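PDB 3G9K: capsule biosynthesis protein capD, which cleaves the poly-gamma-D-glutamate capsule of Bacillus anthracis and links it by an amide bond to meso-diaminopimelic acid in the peptidoglycan. Local coordinates for residues B[98-110]-B[160-172]. Residues are numbered along the deposited sequence; the frame is centred on the assembly and turned at random. Where two conformers were deposited one is given.
Sequences GSLQDIINEYRFT and VITGAGDGRRNGT. With GLU (glutamic acid), chain F.
A salt-bridge network of Arg108, Asp166 and Arg168 ties helix 100-105 and its exit to the turn after strand 160-164, in this member of the gamma-glutamyltransferase family, of the Ntn-hydrolase fold. Arg108 meets Asp166 end-on. Its NH1 and NH2 both reach Asp166 OD2, at 2.9 and 3.0 Å, and the guanidinium and carboxylate planes stand 81° apart. The other oxygen, OD1, takes Arg168 N in an Asx turn and Arg168 NH1 in a salt bridge, from opposite faces of the carboxylate. The guanidinium of Arg168 stacks on that of Arg108, centres 3.6 Å apart and planes at 12°. The shared carboxylate probably offsets the two like charges. From this stack Arg168 NH1 also donates to Ile104 O (2.9 Å), in the last turn of the helix, and NH2 makes a weak bond to Glu106 O just beyond it.

Nearer the N-terminal end of the helix, Gln101 binds the backbone of Gly165 twice. Its OE1 accepts from Gly165 N at 3.0 Å, while NE2 donates to Gly165 O at 2.8 Å, with that oxygen in the amide plane. CG lies anti to the backbone N (chi1 -178°) and the chain bends at chi2, which sets the amide alongside the backbone of Gly165, just past the strand. Two bonds thus fix the rotation of the amide. Next to this pair of bonds, Ile104 CD1 packs on Ala164 CB (3.6 Å).

Arg169 belongs to the glutamic acid pocket; in one of its two conformers NH1 donates to OE2 of the bound glutamic acid. Phe146 O and Val149 N add bonds to Arg108 NH1 and Asp166 OD2, and Glu119 pairs with Arg168 NE. Helix 82-94 packs against Leu100 and Arg108, and strand 150-155 pairs with strand 160-164 at the edge of the sheet within this chain.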
loop_
_atom_site.group_PDB
_atom_site.type_symbol
_atom_site.label_atom_id
_atom_site.label_comp_id
_atom_site.label_asym_id
_atom_site.label_seq_id
_atom_site.Cartn_x
_atom_site.Cartn_y
_atom_site.Cartn_z
ATOM N N GLY B 98 -19.320 -11.872 8.240
ATOM C CA GLY B 98 -19.141 -12.675 7.055
ATOM C C GLY B 98 -17.678 -12.849 6.690
ATOM O O GLY B 98 -16.785 -12.545 7.478
ATOM N N SER B 99 -17.453 -13.359 5.481
ATOM C CA SER B 99 -16.121 -13.618 4.989
ATOM C C SER B 99 -15.479 -12.270 4.760
ATOM O O SER B 99 -16.171 -11.307 4.463
ATOM C CB SER B 99 -16.143 -14.417 3.674
ATOM O OG SER B 99 -16.577 -13.655 2.551
ATOM N N LEU B 100 -14.173 -12.206 4.962
ATOM C CA LEU B 100 -13.404 -11.003 4.681
ATOM C C LEU B 100 -13.634 -10.544 3.238
ATOM O O LEU B 100 -13.779 -9.346 2.994
ATOM C CB LEU B 100 -11.925 -11.250 4.927
ATOM C CG LEU B 100 -11.029 -10.002 4.857
ATOM C CD1 LEU B 100 -11.571 -8.836 5.764
ATOM C CD2 LEU B 100 -9.590 -10.351 5.197
ATOM N N GLN B 101 -13.731 -11.468 2.301
ATOM C CA GLN B 101 -13.936 -11.093 0.903
ATOM C C GLN B 101 -15.314 -10.412 0.656
ATOM O O GLN B 101 -15.377 -9.402 -0.048
ATOM C CB GLN B 101 -13.788 -12.297 -0.032
ATOM C CG GLN B 101 -13.948 -11.929 -1.523
ATOM C CD GLN B 101 -12.789 -11.051 -2.035
ATOM O OE1 GLN B 101 -11.669 -11.521 -2.144
ATOM N NE2 GLN B 101 -13.071 -9.788 -2.363
ATOM N N ASP B 102 -16.396 -10.974 1.195
ATOM C CA ASP B 102 -17.725 -10.349 1.088
ATOM C C ASP B 102 -17.698 -8.914 1.652
ATOM O O ASP B 102 -18.159 -7.986 1.010
ATOM C CB ASP B 102 -18.817 -11.209 1.769
ATOM C CG ASP B 102 -19.235 -12.402 0.903
ATOM O OD1 ASP B 102 -19.704 -12.129 -0.238
ATOM O OD2 ASP B 102 -19.053 -13.581 1.340
ATOM N N ILE B 103 -17.142 -8.753 2.840
ATOM C CA ILE B 103 -17.002 -7.443 3.481
ATOM C C ILE B 103 -16.236 -6.443 2.587
ATOM O O ILE B 103 -16.673 -5.305 2.382
ATOM C CB ILE B 103 -16.318 -7.582 4.864
ATOM C CG1 ILE B 103 -17.224 -8.387 5.803
ATOM C CG2 ILE B 103 -16.046 -6.190 5.481
ATOM C CD1 ILE B 103 -16.505 -9.054 6.973
ATOM N N ILE B 104 -15.121 -6.893 2.019
ATOM C CA ILE B 104 -14.341 -6.094 1.067
ATOM C C ILE B 104 -15.142 -5.676 -0.170
ATOM O O ILE B 104 -14.960 -4.572 -0.712
ATOM C CB ILE B 104 -13.023 -6.879 0.701
ATOM C CG1 ILE B 104 -12.049 -6.731 1.883
ATOM C CG2 ILE B 104 -12.372 -6.406 -0.609
ATOM C CD1 ILE B 104 -10.719 -7.559 1.738
ATOM N N ASN B 105 -16.020 -6.566 -0.629
ATOM C CA ASN B 105 -16.879 -6.298 -1.794
ATOM C C ASN B 105 -17.974 -5.249 -1.537
ATOM O O ASN B 105 -18.459 -4.629 -2.474
ATOM C CB ASN B 105 -17.521 -7.617 -2.300
ATOM C CG ASN B 105 -16.507 -8.561 -2.936
ATOM O OD1 ASN B 105 -16.832 -9.729 -3.242
ATOM N ND2 ASN B 105 -15.295 -8.089 -3.131
ATOM N N GLU B 106 -18.342 -5.069 -0.276
ATOM C CA GLU B 106 -19.448 -4.200 0.123
ATOM C C GLU B 106 -19.087 -2.787 -0.318
ATOM O O GLU B 106 -17.932 -2.395 -0.225
ATOM C CB GLU B 106 -19.621 -4.212 1.642
ATOM C CG GLU B 106 -20.952 -3.670 2.136
ATOM C CD GLU B 106 -21.280 -3.980 3.607
ATOM O OE1 GLU B 106 -20.464 -4.533 4.365
ATOM O OE2 GLU B 106 -22.422 -3.651 4.009
ATOM N N TYR B 107 -20.087 -2.007 -0.724
ATOM C CA TYR B 107 -19.858 -0.609 -1.092
ATOM C C TYR B 107 -19.405 0.206 0.126
ATOM O O TYR B 107 -19.802 -0.059 1.254
ATOM C CB TYR B 107 -21.147 -0.012 -1.690
ATOM C CG TYR B 107 -21.558 -0.651 -2.999
ATOM C CD1 TYR B 107 -20.691 -0.649 -4.088
ATOM C CD2 TYR B 107 -22.819 -1.244 -3.155
ATOM C CE1 TYR B 107 -21.048 -1.207 -5.269
ATOM C CE2 TYR B 107 -23.190 -1.797 -4.358
ATOM C CZ TYR B 107 -22.300 -1.783 -5.409
ATOM O OH TYR B 107 -22.642 -2.335 -6.636
ATOM N N ARG B 108 -18.587 1.214 -0.123
ATOM C CA ARG B 108 -17.917 1.925 0.941
ATOM C C ARG B 108 -18.360 3.386 1.036
ATOM O O ARG B 108 -19.001 3.914 0.112
ATOM C CB ARG B 108 -16.413 1.856 0.710
ATOM C CG ARG B 108 -15.861 0.450 0.898
ATOM C CD ARG B 108 -14.435 0.316 0.447
ATOM N NE ARG B 108 -14.058 -1.092 0.492
ATOM C CZ ARG B 108 -12.986 -1.621 -0.095
ATOM N NH1 ARG B 108 -12.089 -0.849 -0.687
ATOM N NH2 ARG B 108 -12.813 -2.946 -0.037
ATOM N N PHE B 109 -17.990 4.005 2.155
ATOM C CA PHE B 109 -18.156 5.447 2.371
ATOM C C PHE B 109 -16.982 6.007 3.153
ATOM O O PHE B 109 -16.406 5.321 4.006
ATOM C CB PHE B 109 -19.443 5.729 3.155
ATOM C CG PHE B 109 -19.481 5.068 4.502
ATOM C CD1 PHE B 109 -20.040 3.808 4.648
ATOM C CD2 PHE B 109 -18.952 5.686 5.607
ATOM C CE1 PHE B 109 -20.068 3.185 5.880
ATOM C CE2 PHE B 109 -18.963 5.073 6.841
ATOM C CZ PHE B 109 -19.531 3.819 6.982
ATOM N N THR B 110 -16.653 7.264 2.885
ATOM C CA THR B 110 -15.644 7.994 3.664
ATOM C C THR B 110 -16.125 9.424 3.912
ATOM O O THR B 110 -17.037 9.888 3.253
ATOM C CB THR B 110 -14.279 8.072 2.928
ATOM O OG1 THR B 110 -14.417 8.842 1.730
ATOM C CG2 THR B 110 -13.771 6.656 2.571
ATOM N N VAL B 160 -4.174 -23.565 7.293
ATOM C CA VAL B 160 -4.590 -23.257 5.937
ATOM C C VAL B 160 -4.593 -21.762 5.733
ATOM O O VAL B 160 -4.885 -21.041 6.625
ATOM C CB VAL B 160 -5.962 -23.813 5.611
ATOM C CG1 VAL B 160 -6.953 -23.278 6.477
ATOM C CG2 VAL B 160 -6.337 -23.494 4.248
ATOM N N ILE B 161 -4.239 -21.329 4.545
ATOM C CA ILE B 161 -4.171 -19.913 4.185
ATOM C C ILE B 161 -5.258 -19.591 3.183
ATOM O O ILE B 161 -5.405 -20.272 2.137
ATOM C CB ILE B 161 -2.776 -19.532 3.603
ATOM C CG1 ILE B 161 -1.712 -19.602 4.679
ATOM C CG2 ILE B 161 -2.799 -18.118 2.962
ATOM C CD1 ILE B 161 -0.290 -19.401 4.129
ATOM N N THR B 162 -6.063 -18.579 3.503
ATOM C CA THR B 162 -7.001 -18.025 2.544
ATOM C C THR B 162 -6.680 -16.520 2.425
ATOM O O THR B 162 -5.721 -16.013 3.033
ATOM C CB THR B 162 -8.465 -18.216 2.947
ATOM O OG1 THR B 162 -8.635 -17.697 4.282
ATOM C CG2 THR B 162 -8.837 -19.719 2.899
ATOM N N GLY B 163 -7.455 -15.834 1.616
ATOM C CA GLY B 163 -7.148 -14.427 1.316
ATOM C C GLY B 163 -8.324 -13.709 0.735
ATOM O O GLY B 163 -9.442 -14.269 0.582
ATOM N N ALA B 164 -8.073 -12.452 0.390
ATOM C CA ALA B 164 -9.050 -11.612 -0.263
ATOM C C ALA B 164 -8.326 -10.587 -1.093
ATOM O O ALA B 164 -7.226 -10.171 -0.753
ATOM C CB ALA B 164 -9.946 -10.936 0.748
ATOM N N GLY B 165 -8.946 -10.217 -2.203
ATOM C CA GLY B 165 -8.416 -9.182 -3.077
ATOM C C GLY B 165 -9.548 -8.214 -3.413
ATOM O O GLY B 165 -10.718 -8.585 -3.409
ATOM N N ASP B 166 -9.208 -6.994 -3.763
ATOM C CA ASP B 166 -10.214 -5.982 -4.053
ATOM C C ASP B 166 -10.408 -5.832 -5.575
ATOM O O ASP B 166 -9.551 -5.316 -6.254
ATOM C CB ASP B 166 -9.755 -4.667 -3.440
ATOM C CG ASP B 166 -10.883 -3.699 -3.193
ATOM O OD1 ASP B 166 -11.832 -3.624 -4.010
ATOM O OD2 ASP B 166 -10.774 -2.965 -2.187
ATOM N N GLY B 167 -11.578 -6.222 -6.057
ATOM C CA GLY B 167 -11.955 -6.027 -7.473
ATOM C C GLY B 167 -11.862 -4.599 -7.990
ATOM O O GLY B 167 -11.686 -4.369 -9.185
ATOM N N ARG B 168 -11.924 -3.618 -7.094
ATOM C CA ARG B 168 -11.699 -2.243 -7.526
ATOM C C ARG B 168 -10.367 -2.026 -8.232
ATOM O O ARG B 168 -10.274 -1.116 -9.018
ATOM C CB ARG B 168 -11.833 -1.262 -6.363
ATOM C CG ARG B 168 -13.205 -1.276 -5.715
ATOM C CD ARG B 168 -13.146 -0.647 -4.328
ATOM N NE ARG B 168 -14.441 -0.649 -3.671
ATOM C CZ ARG B 168 -14.963 -1.721 -3.066
ATOM N NH1 ARG B 168 -14.278 -2.857 -3.011
ATOM N NH2 ARG B 168 -16.141 -1.654 -2.483
ATOM N N ARG B 169 -9.359 -2.855 -7.924
ATOM C CA ARG B 169 -7.980 -2.781 -8.444
ATOM C C ARG B 169 -7.585 -4.070 -9.172
ATOM O O ARG B 169 -6.403 -4.284 -9.456
ATOM C CB ARG B 169 -6.984 -2.619 -7.281
ATOM C CG ARG B 169 -7.198 -1.406 -6.400
ATOM C CD ARG B 169 -6.314 -0.195 -6.740
ATOM N NE ARG B 169 -6.779 0.974 -5.988
ATOM C CZ ARG B 169 -6.074 2.075 -5.736
ATOM N NH1 ARG B 169 -4.818 2.210 -6.169
ATOM N NH2 ARG B 169 -6.635 3.037 -5.029
ATOM N N ASN B 170 -8.562 -4.925 -9.473
ATOM C CA ASN B 170 -8.299 -6.280 -9.966
ATOM C C ASN B 170 -7.419 -7.108 -9.038
ATOM O O ASN B 170 -6.630 -7.923 -9.498
ATOM C CB ASN B 170 -7.709 -6.245 -11.388
ATOM C CG ASN B 170 -8.252 -5.100 -12.195
ATOM O OD1 ASN B 170 -7.497 -4.240 -12.704
ATOM N ND2 ASN B 170 -9.552 -5.049 -12.295
ATOM N N GLY B 171 -7.599 -6.906 -7.724
ATOM C CA GLY B 171 -6.885 -7.647 -6.740
ATOM C C GLY B 171 -7.281 -9.102 -6.712
ATOM O O GLY B 171 -8.440 -9.443 -6.901
ATOM N N THR B 172 -6.298 -9.943 -6.455
ATOM C CA THR B 172 -6.499 -11.378 -6.380
ATOM C C THR B 172 -5.550 -11.960 -5.317
ATOM O O THR B 172 -4.723 -11.269 -4.683
ATOM C CB THR B 172 -6.232 -12.081 -7.791
ATOM O OG1 THR B 172 -4.887 -11.894 -8.196
ATOM C CG2 THR B 172 -7.162 -11.561 -8.864
HETATM N N GLU F . -3.648 9.585 -3.023
HETATM C CA GLU F . -3.535 8.143 -3.198
HETATM C C GLU F . -2.328 7.551 -2.441
HETATM O O GLU F . -1.214 8.036 -2.634
HETATM C CB GLU F . -3.427 7.866 -4.699
HETATM C CG GLU F . -2.835 6.520 -5.072
HETATM C CD GLU F . -3.728 5.352 -4.753
HETATM O OE1 GLU F . -4.635 5.484 -3.904
HETATM O OE2 GLU F . -3.474 4.292 -5.355
HETATM O OXT GLU F . -2.403 6.590 -1.641
HETATM O O HOH W 1 -10.096 -11.405 -4.979
#